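Local atomic coordinates of dicer Related Helicase (Caenorhabditis elegans, PDB entry 6M6Q), a protein that is an RLR-family RNA helicase that probably hydrolyses ATP and binds double- and single-stranded RNA, represented here by its N-terminal domain. Residues Asp91-Val94 / Lys95-Lys98; Lys113-Arg116 / Arg117-Glu121; Asp145-Leu148 / Tyr149-His153; Thr163-Thr166 / Phe167-Phe171; Lys258-Ser261 / Leu262-Leu266. All coordinates share one frame; numbering follows the deposited sequence. Where two conformers were deposited one is given.

Contact 1 (Asp91-Val94 / Lys95-Lys98)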
# COMPACT_ATOMS: atom_id res chain seq x y z
N ASP B 91 -27.52 29.08 24.99
CA ASP B 91 -28.81 29.10 25.74
C ASP B 91 -29.86 28.25 24.99
O ASP B 91 -30.99 28.71 24.81
CB ASP B 91 -29.29 30.55 26.00
CG ASP B 91 -30.55 30.67 26.86
OD1 ASP B 91 -30.82 29.73 27.71
OD2 ASP B 91 -31.28 31.68 26.67
N LEU B 92 -29.49 27.04 24.63
CA LEU B 92 -30.36 26.14 23.83
C LEU B 92 -31.31 25.42 24.78
O LEU B 92 -30.95 25.26 25.94
CB LEU B 92 -29.49 25.16 23.04
CG LEU B 92 -28.65 25.78 21.94
CD1 LEU B 92 -27.72 24.75 21.31
CD2 LEU B 92 -29.52 26.41 20.88
N ASP B 93 -32.47 24.98 24.27
CA ASP B 93 -33.34 23.97 24.92
C ASP B 93 -32.47 22.78 25.36
O ASP B 93 -31.73 22.25 24.52
CB ASP B 93 -34.47 23.54 23.99
CG ASP B 93 -35.26 22.35 24.51
OD1 ASP B 93 -34.93 21.20 24.10
OD2 ASP B 93 -36.20 22.57 25.33
N VAL B 94 -32.60 22.36 26.61
CA VAL B 94 -31.81 21.28 27.27
C VAL B 94 -31.60 20.11 26.29
O VAL B 94 -30.44 19.67 26.16
CB VAL B 94 -32.48 20.86 28.59
CG1 VAL B 94 -32.02 19.49 29.08
CG2 VAL B 94 -32.27 21.91 29.67
N LYS B 95 -32.67 19.61 25.66
CA LYS B 95 -32.64 18.34 24.86
C LYS B 95 -31.70 18.52 23.65
O LYS B 95 -30.85 17.64 23.44
CB LYS B 95 -34.05 17.95 24.43
CG LYS B 95 -34.94 17.39 25.53
CD LYS B 95 -36.40 17.81 25.44
CE LYS B 95 -37.05 17.97 26.80
NZ LYS B 95 -36.74 19.29 27.41
N ILE B 96 -31.80 19.66 22.97
CA ILE B 96 -30.97 20.04 21.79
C ILE B 96 -29.50 20.22 22.22
O ILE B 96 -28.61 19.67 21.55
CB ILE B 96 -31.53 21.32 21.11
CG1 ILE B 96 -33.01 21.16 20.72
CG2 ILE B 96 -30.68 21.72 19.92
CD1 ILE B 96 -33.26 20.19 19.58
N ARG B 97 -29.26 20.96 23.30
CA ARG B 97 -27.90 21.19 23.86
C ARG B 97 -27.20 19.84 24.05
O ARG B 97 -26.08 19.70 23.56
CB ARG B 97 -27.97 21.98 25.17
CG ARG B 97 -26.92 23.08 25.29
CD ARG B 97 -26.68 23.53 26.72
NE ARG B 97 -26.55 22.38 27.61
CZ ARG B 97 -27.31 22.14 28.68
NH1 ARG B 97 -28.24 23.01 29.05
NH2 ARG B 97 -27.13 21.03 29.38
N LYS B 98 -27.82 18.91 24.77
CA LYS B 98 -27.21 17.61 25.13
C LYS B 98 -26.91 16.82 23.85
O LYS B 98 -25.85 16.16 23.82
CB LYS B 98 -28.11 16.83 26.10
CG LYS B 98 -28.16 17.37 27.52
CD LYS B 98 -29.15 16.63 28.41
CE LYS B 98 -29.21 17.16 29.83
NZ LYS B 98 -28.16 16.56 30.69
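Asp93 is the N-cap of the long helix 94-127, whose first turn runs through Val94, Lys95, Ile96 and Arg97 after the loop that leaves helix 82-87. The Asp93 carboxylate turns back to the first turn, its CG anti to the backbone N (chi1 171°), which brings OD1 to the amide of Lys95. Asp93 OD1 accepts a weak, bent bond from Lys95 N at 3.2 Å. The other carboxylate oxygen is met at longer range: Asp93 OD2 and Lys95 NZ stand 3.9 Å apart, a long salt bridge made by a lysine chain that bends at every torsion after the first. The negative cap would probably offset the positive end of the helix dipole. The regular helical ladder begins with Arg97 N to Asp93 O at 3.0 Å, almost straight (174°), and goes on with Lys98 N to Val94 O at 3.1 Å. Val94 and Lys98 run side by side in the same direction, one methyl, Val94 CG1, lying 3.7 Å from Lys98 CE. Leu92, the residue before the cap, reaches across to the fourth residue of the helix, the span of a hydrophobic staple, but it meets the aliphatic stem of an arginine. The guanidinium beyond that stem turns to Glu101, one turn further on, for a salt bridge through NE. The whole contact lies on the surface, far from the centre of the chain, and on its apolar side Leu92 CB rests 4.0 Å from Arg97 CG.

Contact 2 (Lys113-Arg116 / Arg117-Glu121); sequences KVQR and RRFSE
Lys113, Val114, Gln115 and Arg116 each offer a backbone carbonyl to the amide four residues on, an unbroken alpha-helical ladder that opens with Arg117 N to Lys113 O at 2.8 Å. Its last rung carries an extra bond. Arg116 O takes both Ser120 N and Ser120 OG, each at 2.9 Å, the hydroxyl approaching from above the carbonyl plane, 45° out of it. The hydroxyl gets there because OG lies anti to its own carbonyl carbon (chi1 -71°), and this bond satisfies it at a buried position against Leu37 and Ile71. The residues belong to helix 94-127 of the all-helical N-terminal domain, the region in which the related helicase MDA5 carries its CARDs. Helices 63-72, 33-42 and 231-236 all touch side chains of this stretch, while Val114 and Arg118 pack on Asn179 and Asn180 of the second subunit. Phe119 turns its ring edge to Gln115 O, and Arg118 CG sits 4.1 Å above one ring face, near the rim. In one of its two conformers, Gln115 has CG 3.8 Å from Phe119 CD2. The Phe119 ring also packs on Met70 and Ile71 of helix 63-72. With a serine in place of Phe119 the ring is gone, and Met70 and Ile71 would probably be left without the apolar surface that covers them. Arg116 directs its guanidinium out of the stretch to Asp73 O. Arg117, bent at its second and third torsions, reaches onward, and its NH1 bonds Glu121 OE1 at 2.9 Å, a salt bridge one turn along the helix beside Trp34.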
# COMPACT_ATOMS: atom_id res chain seq x y z
N LYS B 113 -8.33 9.86 17.35
CA LYS B 113 -8.12 8.50 16.78
C LYS B 113 -7.37 8.63 15.45
O LYS B 113 -6.43 7.85 15.23
CB LYS B 113 -9.48 7.81 16.58
CG LYS B 113 -9.55 6.35 17.06
CD LYS B 113 -10.93 5.73 16.95
CE LYS B 113 -11.17 5.09 15.59
NZ LYS B 113 -12.45 4.36 15.55
N VAL B 114 -7.73 9.62 14.65
CA VAL B 114 -7.17 9.89 13.30
C VAL B 114 -5.68 10.25 13.43
O VAL B 114 -4.88 9.74 12.64
CB VAL B 114 -7.99 10.99 12.59
CG1 VAL B 114 -7.21 11.68 11.50
CG2 VAL B 114 -9.30 10.45 12.03
N GLN B 115 -5.33 11.07 14.43
CA GLN B 115 -3.92 11.46 14.74
C GLN B 115 -3.15 10.22 15.24
O GLN B 115 -2.03 9.93 14.70
CB GLN B 115 -3.92 12.57 15.80
CG GLN B 115 -2.55 13.18 16.03
CD GLN B 115 -2.57 14.17 17.17
OE1 GLN B 115 -3.01 15.31 17.03
NE2 GLN B 115 -2.08 13.72 18.32
N ARG B 116 -3.71 9.51 16.20
CA ARG B 116 -3.04 8.33 16.79
C ARG B 116 -2.77 7.30 15.68
O ARG B 116 -1.62 6.86 15.58
CB ARG B 116 -3.86 7.77 17.94
CG ARG B 116 -3.34 8.24 19.29
CD ARG B 116 -4.29 7.95 20.41
NE ARG B 116 -3.94 8.77 21.56
CZ ARG B 116 -4.67 8.90 22.65
NH1 ARG B 116 -4.24 9.67 23.63
NH2 ARG B 116 -5.80 8.23 22.77
N ARG B 117 -3.75 7.00 14.83
CA ARG B 117 -3.57 6.03 13.70
C ARG B 117 -2.52 6.52 12.71
O ARG B 117 -1.72 5.71 12.26
CB ARG B 117 -4.87 5.77 12.96
CG ARG B 117 -5.27 4.31 13.02
CD ARG B 117 -4.99 3.53 11.76
NE ARG B 117 -6.25 2.93 11.36
CZ ARG B 117 -6.37 1.88 10.57
NH1 ARG B 117 -5.30 1.29 10.08
NH2 ARG B 117 -7.57 1.43 10.26
N ARG B 118 -2.56 7.79 12.35
CA ARG B 118 -1.63 8.38 11.37
C ARG B 118 -0.17 8.16 11.84
O ARG B 118 0.67 7.67 11.03
CB ARG B 118 -1.96 9.85 11.19
CG ARG B 118 -0.95 10.63 10.38
CD ARG B 118 -1.46 12.03 10.22
NE ARG B 118 -0.41 12.97 9.93
CZ ARG B 118 -0.61 14.19 9.45
NH1 ARG B 118 -1.85 14.60 9.18
NH2 ARG B 118 0.42 14.98 9.21
N PHE B 119 0.12 8.51 13.08
CA PHE B 119 1.50 8.52 13.62
C PHE B 119 1.92 7.09 14.02
O PHE B 119 3.12 6.79 13.95
CB PHE B 119 1.62 9.56 14.73
CG PHE B 119 1.64 10.97 14.20
CD1 PHE B 119 2.79 11.51 13.66
CD2 PHE B 119 0.48 11.72 14.16
CE1 PHE B 119 2.80 12.80 13.14
CE2 PHE B 119 0.48 13.01 13.63
CZ PHE B 119 1.64 13.54 13.12
N SER B 120 0.96 6.23 14.38
CA SER B 120 1.20 4.77 14.61
C SER B 120 1.68 4.14 13.30
O SER B 120 2.69 3.42 13.32
CB SER B 120 -0.04 4.08 15.11
OG SER B 120 -0.33 4.46 16.44
N GLU B 121 0.97 4.41 12.20
CA GLU B 121 1.28 3.89 10.84
C GLU B 121 2.60 4.48 10.34
O GLU B 121 3.30 3.77 9.63
CB GLU B 121 0.13 4.18 9.87
CG GLU B 121 -1.13 3.36 10.17
CD GLU B 121 -1.49 2.32 9.14
OE1 GLU B 121 -2.55 1.70 9.30
OE2 GLU B 121 -0.74 2.15 8.17

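Contact 3 (Asp145-Leu148 / Tyr149-His153); sequences DKEL and YGYSH
Leu148, Tyr149 and Tyr151 carry the short helix 146-152, which Asp145 caps at its N-terminus. Asp145 OD2 accepts from Leu148 N at 2.8 Å, met on the anti side of the carboxylate, and also receives Asn225 ND2, so the capping oxygen has two donors. The Asp145 carbonyl then starts the ladder, Asp145 O taking Tyr149 N at 3.0 Å. Leu148 projects onto Met141 of helix 131-144 and His226. Tyr149 puts its ring edge in line with Lys146 O, the oxygen lying in the ring plane, while one face receives His153 CD2, 3.5 Å above it and off toward the rim. The same ring meets Phe142 edge-to-face. Tyr151 N bonds Glu147 O at 2.9 Å, and its ring swings away to His226, also edge-to-face. Glu147 spends its carboxylate on Lys223 and Asn225, and OE1 passes the Tyr151 ring only obliquely. At the far end the Ser152 hydroxyl stands between backbone N and carbonyl carbon (chi1 82°), which turns Ser152 OG to donate to Tyr149 O at 2.7 Å. Replacing Ser152 by an alanine removes the hydroxyl, and Tyr149 O would probably lose that partner, keeping the weak bond from the Ser152 amide in a buried setting beside Phe25 and Phe29. The same amide closes the ladder, Ser152 N meeting Leu148 O at 3.0 Å.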
# COMPACT_ATOMS: atom_id res chain seq x y z
N ASP B 145 7.89 -11.74 25.57
CA ASP B 145 7.28 -13.09 25.71
C ASP B 145 7.98 -14.05 24.74
O ASP B 145 7.87 -13.86 23.49
CB ASP B 145 5.77 -13.04 25.45
CG ASP B 145 5.05 -14.34 25.76
OD1 ASP B 145 4.75 -14.57 26.92
OD2 ASP B 145 4.76 -15.07 24.82
N LYS B 146 8.67 -15.05 25.30
CA LYS B 146 9.45 -16.07 24.56
C LYS B 146 8.49 -16.89 23.68
O LYS B 146 8.88 -17.22 22.54
CB LYS B 146 10.20 -16.98 25.54
CG LYS B 146 11.07 -16.26 26.56
CD LYS B 146 12.49 -16.11 26.12
CE LYS B 146 13.28 -15.17 27.01
NZ LYS B 146 13.62 -15.80 28.30
N GLU B 147 7.30 -17.23 24.20
CA GLU B 147 6.30 -18.09 23.50
C GLU B 147 5.82 -17.37 22.24
O GLU B 147 5.73 -18.02 21.20
CB GLU B 147 5.10 -18.39 24.41
CG GLU B 147 4.24 -19.56 23.93
CD GLU B 147 3.25 -19.25 22.81
OE1 GLU B 147 2.80 -20.20 22.16
OE2 GLU B 147 2.90 -18.09 22.63
N LEU B 148 5.50 -16.08 22.35
CA LEU B 148 5.02 -15.24 21.23
C LEU B 148 6.15 -15.10 20.21
O LEU B 148 5.88 -15.32 19.01
CB LEU B 148 4.55 -13.89 21.78
CG LEU B 148 3.78 -12.97 20.81
CD1 LEU B 148 2.59 -13.68 20.17
CD2 LEU B 148 3.32 -11.72 21.54
N TYR B 149 7.39 -14.88 20.66
CA TYR B 149 8.61 -14.90 19.80
C TYR B 149 8.61 -16.19 19.00
O TYR B 149 8.62 -16.13 17.77
CB TYR B 149 9.90 -14.74 20.62
CG TYR B 149 11.18 -15.03 19.87
CD1 TYR B 149 11.84 -16.24 20.04
CD2 TYR B 149 11.77 -14.08 19.06
CE1 TYR B 149 13.03 -16.52 19.38
CE2 TYR B 149 12.97 -14.34 18.39
CZ TYR B 149 13.60 -15.56 18.57
OH TYR B 149 14.78 -15.83 17.94
N GLY B 150 8.49 -17.32 19.70
CA GLY B 150 8.47 -18.66 19.09
C GLY B 150 7.37 -18.79 18.05
O GLY B 150 7.65 -19.28 16.94
N TYR B 151 6.17 -18.34 18.40
CA TYR B 151 4.94 -18.47 17.59
C TYR B 151 5.13 -17.70 16.26
O TYR B 151 4.65 -18.19 15.19
CB TYR B 151 3.73 -17.98 18.40
CG TYR B 151 2.40 -18.33 17.79
CD1 TYR B 151 1.79 -19.55 18.05
CD2 TYR B 151 1.75 -17.44 16.95
CE1 TYR B 151 0.57 -19.88 17.47
CE2 TYR B 151 0.53 -17.75 16.37
CZ TYR B 151 -0.07 -18.98 16.64
OH TYR B 151 -1.26 -19.30 16.05
N SER B 152 5.84 -16.57 16.32
CA SER B 152 6.13 -15.68 15.17
C SER B 152 7.18 -16.32 14.24
O SER B 152 7.31 -15.87 13.07
CB SER B 152 6.57 -14.30 15.63
OG SER B 152 7.94 -14.27 15.98
N HIS B 153 7.88 -17.36 14.74
CA HIS B 153 8.99 -18.07 14.05
C HIS B 153 8.63 -19.55 13.76
O HIS B 153 9.50 -20.26 13.23
CB HIS B 153 10.25 -17.98 14.90
CG HIS B 153 10.94 -16.67 14.84
ND1 HIS B 153 11.62 -16.25 13.72
CD2 HIS B 153 11.14 -15.72 15.78
CE1 HIS B 153 12.17 -15.07 13.97
NE2 HIS B 153 11.90 -14.73 15.22

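Contact 4 (Thr163-Thr166 / Phe167-Phe171); sequences TAET and FKNKF
Thr166 and Lys170 meet on the packed flank of helix 162-171, whereas Glu165 and Asn169 meet on the flank that faces solvent. On the packed flank Thr166 CG2 lies 4.1 Å from Lys170 CG: chi1 of -43° puts OG1 beside the backbone N, turned back to Leu162 O, and the methyl anti to that N, against the lysine. Trp289 of helix 288-295 covers Thr163 and Thr166, and the lysine stem runs on to Tyr290 and Tyr291. Thr163 OG1 is held by Phe275 O. Phe167 is buried as well: Ile272 touches it, and one face of its ring is met by Phe171 CD2, 3.5 Å above the plane and shifted toward the rim. The loose flank is different in kind. The Glu165 carboxylate and the Asn169 amide approach with their planes nearly perpendicular (83°), and Glu165 OE1 stays 3.7 Å from Asn169 OD1, two acceptor oxygens that gain nothing from each other. What ties these two residues is backbone: Asn169 N reaches Glu165 O at 3.0 Å through a bent bond and adds a weak one to Thr166 O. The latter oxygen is taken more firmly by Lys170 N at 2.9 Å. Nearer the start, Phe167 N to Thr163 O and Lys168 N to Ala164 O, both 3.1 Å, form the preceding rungs of the ladder. Lys168 stretches out past Ala164 O toward Tyr24 and Trp154. Threonine, alanine and phenylalanine inward, glutamate and asparagine outward: this is the division of an amphipathic alpha-helix laid against helix 288-295 and the loop after helix 262-271.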
# COMPACT_ATOMS: atom_id res chain seq x y z
N THR B 163 0.21 -27.40 5.54
CA THR B 163 -0.50 -26.12 5.73
C THR B 163 0.48 -24.98 5.49
O THR B 163 0.07 -23.95 4.96
CB THR B 163 -1.12 -26.04 7.12
OG1 THR B 163 -2.37 -26.72 7.07
CG2 THR B 163 -1.31 -24.62 7.59
N ALA B 164 1.73 -25.16 5.92
CA ALA B 164 2.81 -24.15 5.79
C ALA B 164 3.13 -23.92 4.31
O ALA B 164 3.35 -22.77 3.95
CB ALA B 164 4.04 -24.58 6.56
N GLU B 165 3.13 -24.99 3.50
CA GLU B 165 3.42 -24.95 2.05
C GLU B 165 2.31 -24.19 1.33
O GLU B 165 2.65 -23.29 0.55
CB GLU B 165 3.58 -26.37 1.48
CG GLU B 165 3.85 -26.39 -0.02
CD GLU B 165 3.58 -27.71 -0.74
OE1 GLU B 165 3.33 -27.68 -1.97
OE2 GLU B 165 3.63 -28.77 -0.07
N THR B 166 1.05 -24.49 1.63
CA THR B 166 -0.13 -23.79 1.01
C THR B 166 -0.04 -22.28 1.31
O THR B 166 -0.16 -21.49 0.38
CB THR B 166 -1.46 -24.39 1.49
OG1 THR B 166 -1.36 -25.81 1.50
CG2 THR B 166 -2.63 -23.95 0.64
N PHE B 167 0.21 -21.93 2.57
CA PHE B 167 0.35 -20.54 3.08
C PHE B 167 1.42 -19.79 2.27
O PHE B 167 1.11 -18.70 1.75
CB PHE B 167 0.72 -20.58 4.56
CG PHE B 167 0.70 -19.26 5.28
CD1 PHE B 167 1.84 -18.47 5.34
CD2 PHE B 167 -0.42 -18.87 5.99
CE1 PHE B 167 1.84 -17.30 6.08
CE2 PHE B 167 -0.42 -17.69 6.73
CZ PHE B 167 0.71 -16.91 6.77
N LYS B 168 2.61 -20.37 2.15
CA LYS B 168 3.76 -19.76 1.40
C LYS B 168 3.36 -19.56 -0.06
O LYS B 168 3.76 -18.55 -0.63
CB LYS B 168 5.01 -20.64 1.50
CG LYS B 168 5.79 -20.48 2.79
CD LYS B 168 6.92 -21.49 2.96
CE LYS B 168 7.66 -21.34 4.27
NZ LYS B 168 8.43 -22.56 4.61
N ASN B 169 2.60 -20.50 -0.63
CA ASN B 169 2.28 -20.58 -2.07
C ASN B 169 1.17 -19.58 -2.42
O ASN B 169 1.29 -18.93 -3.47
CB ASN B 169 1.87 -21.99 -2.50
CG ASN B 169 3.05 -22.93 -2.71
OD1 ASN B 169 2.86 -24.13 -2.86
ND2 ASN B 169 4.27 -22.40 -2.72
N LYS B 170 0.15 -19.43 -1.59
CA LYS B 170 -1.05 -18.63 -1.98
C LYS B 170 -0.95 -17.19 -1.46
O LYS B 170 -1.61 -16.34 -2.04
CB LYS B 170 -2.34 -19.31 -1.51
CG LYS B 170 -2.49 -20.77 -1.91
CD LYS B 170 -3.57 -21.02 -2.92
CE LYS B 170 -3.17 -22.01 -4.00
NZ LYS B 170 -3.85 -21.71 -5.27
N PHE B 171 -0.18 -16.94 -0.40
CA PHE B 171 -0.17 -15.63 0.31
C PHE B 171 1.07 -14.80 -0.04
O PHE B 171 1.14 -13.65 0.38
CB PHE B 171 -0.26 -15.84 1.82
CG PHE B 171 -1.63 -16.20 2.34
CD1 PHE B 171 -2.72 -15.39 2.09
CD2 PHE B 171 -1.79 -17.29 3.17
CE1 PHE B 171 -3.97 -15.71 2.62
CE2 PHE B 171 -3.03 -17.60 3.70
CZ PHE B 171 -4.12 -16.81 3.43

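Contact 5 (Lys258-Ser261 / Leu262-Leu266)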
# COMPACT_ATOMS: atom_id res chain seq x y z
N LYS B 258 -18.46 -8.37 21.37
CA LYS B 258 -19.46 -7.73 20.47
C LYS B 258 -18.74 -6.97 19.35
O LYS B 258 -19.26 -6.97 18.20
CB LYS B 258 -20.37 -6.79 21.27
CG LYS B 258 -21.83 -6.77 20.83
CD LYS B 258 -22.12 -5.87 19.64
CE LYS B 258 -23.32 -6.32 18.84
NZ LYS B 258 -23.59 -5.42 17.70
N LYS B 259 -17.61 -6.33 19.66
CA LYS B 259 -16.84 -5.47 18.72
C LYS B 259 -15.58 -6.21 18.22
O LYS B 259 -14.82 -6.76 19.06
CB LYS B 259 -16.49 -4.14 19.40
CG LYS B 259 -17.66 -3.20 19.63
CD LYS B 259 -17.27 -1.81 20.13
CE LYS B 259 -17.02 -0.82 19.00
NZ LYS B 259 -16.91 0.57 19.51
N TRP B 260 -15.37 -6.19 16.91
CA TRP B 260 -14.15 -6.72 16.24
C TRP B 260 -13.07 -5.64 16.22
O TRP B 260 -13.37 -4.50 16.57
CB TRP B 260 -14.50 -7.17 14.83
CG TRP B 260 -13.53 -8.12 14.22
CD1 TRP B 260 -12.62 -7.83 13.25
CD2 TRP B 260 -13.41 -9.54 14.47
NE1 TRP B 260 -11.94 -8.95 12.88
CE2 TRP B 260 -12.40 -10.01 13.61
CE3 TRP B 260 -14.06 -10.45 15.32
CZ2 TRP B 260 -12.01 -11.35 13.58
CZ3 TRP B 260 -13.68 -11.77 15.28
CH2 TRP B 260 -12.67 -12.22 14.42
N SER B 261 -11.83 -6.01 15.88
CA SER B 261 -10.66 -5.10 15.80
C SER B 261 -9.77 -5.50 14.62
O SER B 261 -9.92 -6.64 14.10
CB SER B 261 -9.87 -5.10 17.08
OG SER B 261 -9.22 -6.34 17.29
N LEU B 262 -8.88 -4.61 14.19
CA LEU B 262 -7.94 -4.87 13.08
C LEU B 262 -6.93 -5.93 13.52
O LEU B 262 -6.47 -6.71 12.64
CB LEU B 262 -7.25 -3.57 12.68
CG LEU B 262 -8.15 -2.51 12.07
CD1 LEU B 262 -7.40 -1.22 11.93
CD2 LEU B 262 -8.68 -2.97 10.73
N HIS B 263 -6.64 -5.99 14.82
CA HIS B 263 -5.71 -6.97 15.43
C HIS B 263 -6.34 -8.36 15.37
O HIS B 263 -5.61 -9.32 15.05
CB HIS B 263 -5.33 -6.60 16.86
CG HIS B 263 -4.43 -7.62 17.49
ND1 HIS B 263 -3.18 -7.92 16.98
CD2 HIS B 263 -4.59 -8.39 18.59
CE1 HIS B 263 -2.61 -8.83 17.74
NE2 HIS B 263 -3.45 -9.14 18.73
N LYS B 264 -7.66 -8.44 15.55
CA LYS B 264 -8.38 -9.72 15.48
C LYS B 264 -8.33 -10.27 14.06
O LYS B 264 -8.13 -11.49 13.92
CB LYS B 264 -9.80 -9.57 16.02
CG LYS B 264 -9.90 -9.71 17.53
CD LYS B 264 -11.30 -9.75 18.06
CE LYS B 264 -11.32 -9.94 19.56
NZ LYS B 264 -10.63 -8.83 20.25
N THR B 265 -8.41 -9.41 13.05
CA THR B 265 -8.37 -9.81 11.61
C THR B 265 -6.98 -10.40 11.31
O THR B 265 -6.92 -11.49 10.72
CB THR B 265 -8.67 -8.63 10.67
OG1 THR B 265 -9.92 -8.03 11.01
CG2 THR B 265 -8.72 -9.06 9.22
N LEU B 266 -5.91 -9.74 11.75
CA LEU B 266 -4.52 -10.18 11.49
C LEU B 266 -4.25 -11.49 12.24
O LEU B 266 -3.55 -12.38 11.66
CB LEU B 266 -3.54 -9.08 11.91
CG LEU B 266 -3.65 -7.78 11.11
CD1 LEU B 266 -2.51 -6.85 11.45
CD2 LEU B 266 -3.71 -8.05 9.62
O HOH W 1 -12.34 -6.18 19.43
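Trp260 offers one face to the Lys264 stem, which crosses it obliquely, and its edge to Thr265, so one indole serves two successive residues of helix 262-271 in two ways. Over the face, Lys264 CB sits 3.8 Å from the centroid of the six-membered ring, 22° off its normal, a CH-pi contact, and the lysine stem continues over the ring with CD above its outer carbons. At the edge, Trp260 NE1 donates to Thr265 OG1 at 2.9 Å, the oxygen only 4° out of the indole plane; the two side chains stand at about a right angle. The same hydroxyl also takes Gly196 N. Ser261 is the N-cap: chi1 69° sets OG between backbone N and carbonyl carbon, Ser261 OG facing Lys264 N at 3.1 Å. Its carbonyl receives weaker bonds from Lys264 N and Thr265 N. A water accepts from Lys264 NZ and donates to Lys259 O, tying the end of the lysine to the loop, while Phe221 of helix 210-221 touches both Trp260 and Lys264. Thus the indole N-H, buried near the centre of the chain, is paid for by a hydroxyl, and the lysine offers its carbons to the ring while its ammonium, bonded to the water, probably stays hydrated.

Overall arrangement
All five contacts are local: 1 and 5 join a loop to the start of a helix, 3 spans a short capped helix, and 2 and 4 lie within helices. They follow in series along one all-helical domain. Contacts 1 and 2 share helix 94-127, centres about 33 Å apart: the first at its outlying start, about 43 Å from the chain centre, the second where it enters the body. Contacts 3 and 4 occupy the successive helices 146-152 and 162-171, centres about 20 Å apart. Contact 5, the most central, has its centre about 8 Å from that of the chain and touches contact 2 by packing of Arg117 on Leu262. Helix 94-127 thus links an exposed tip to the core.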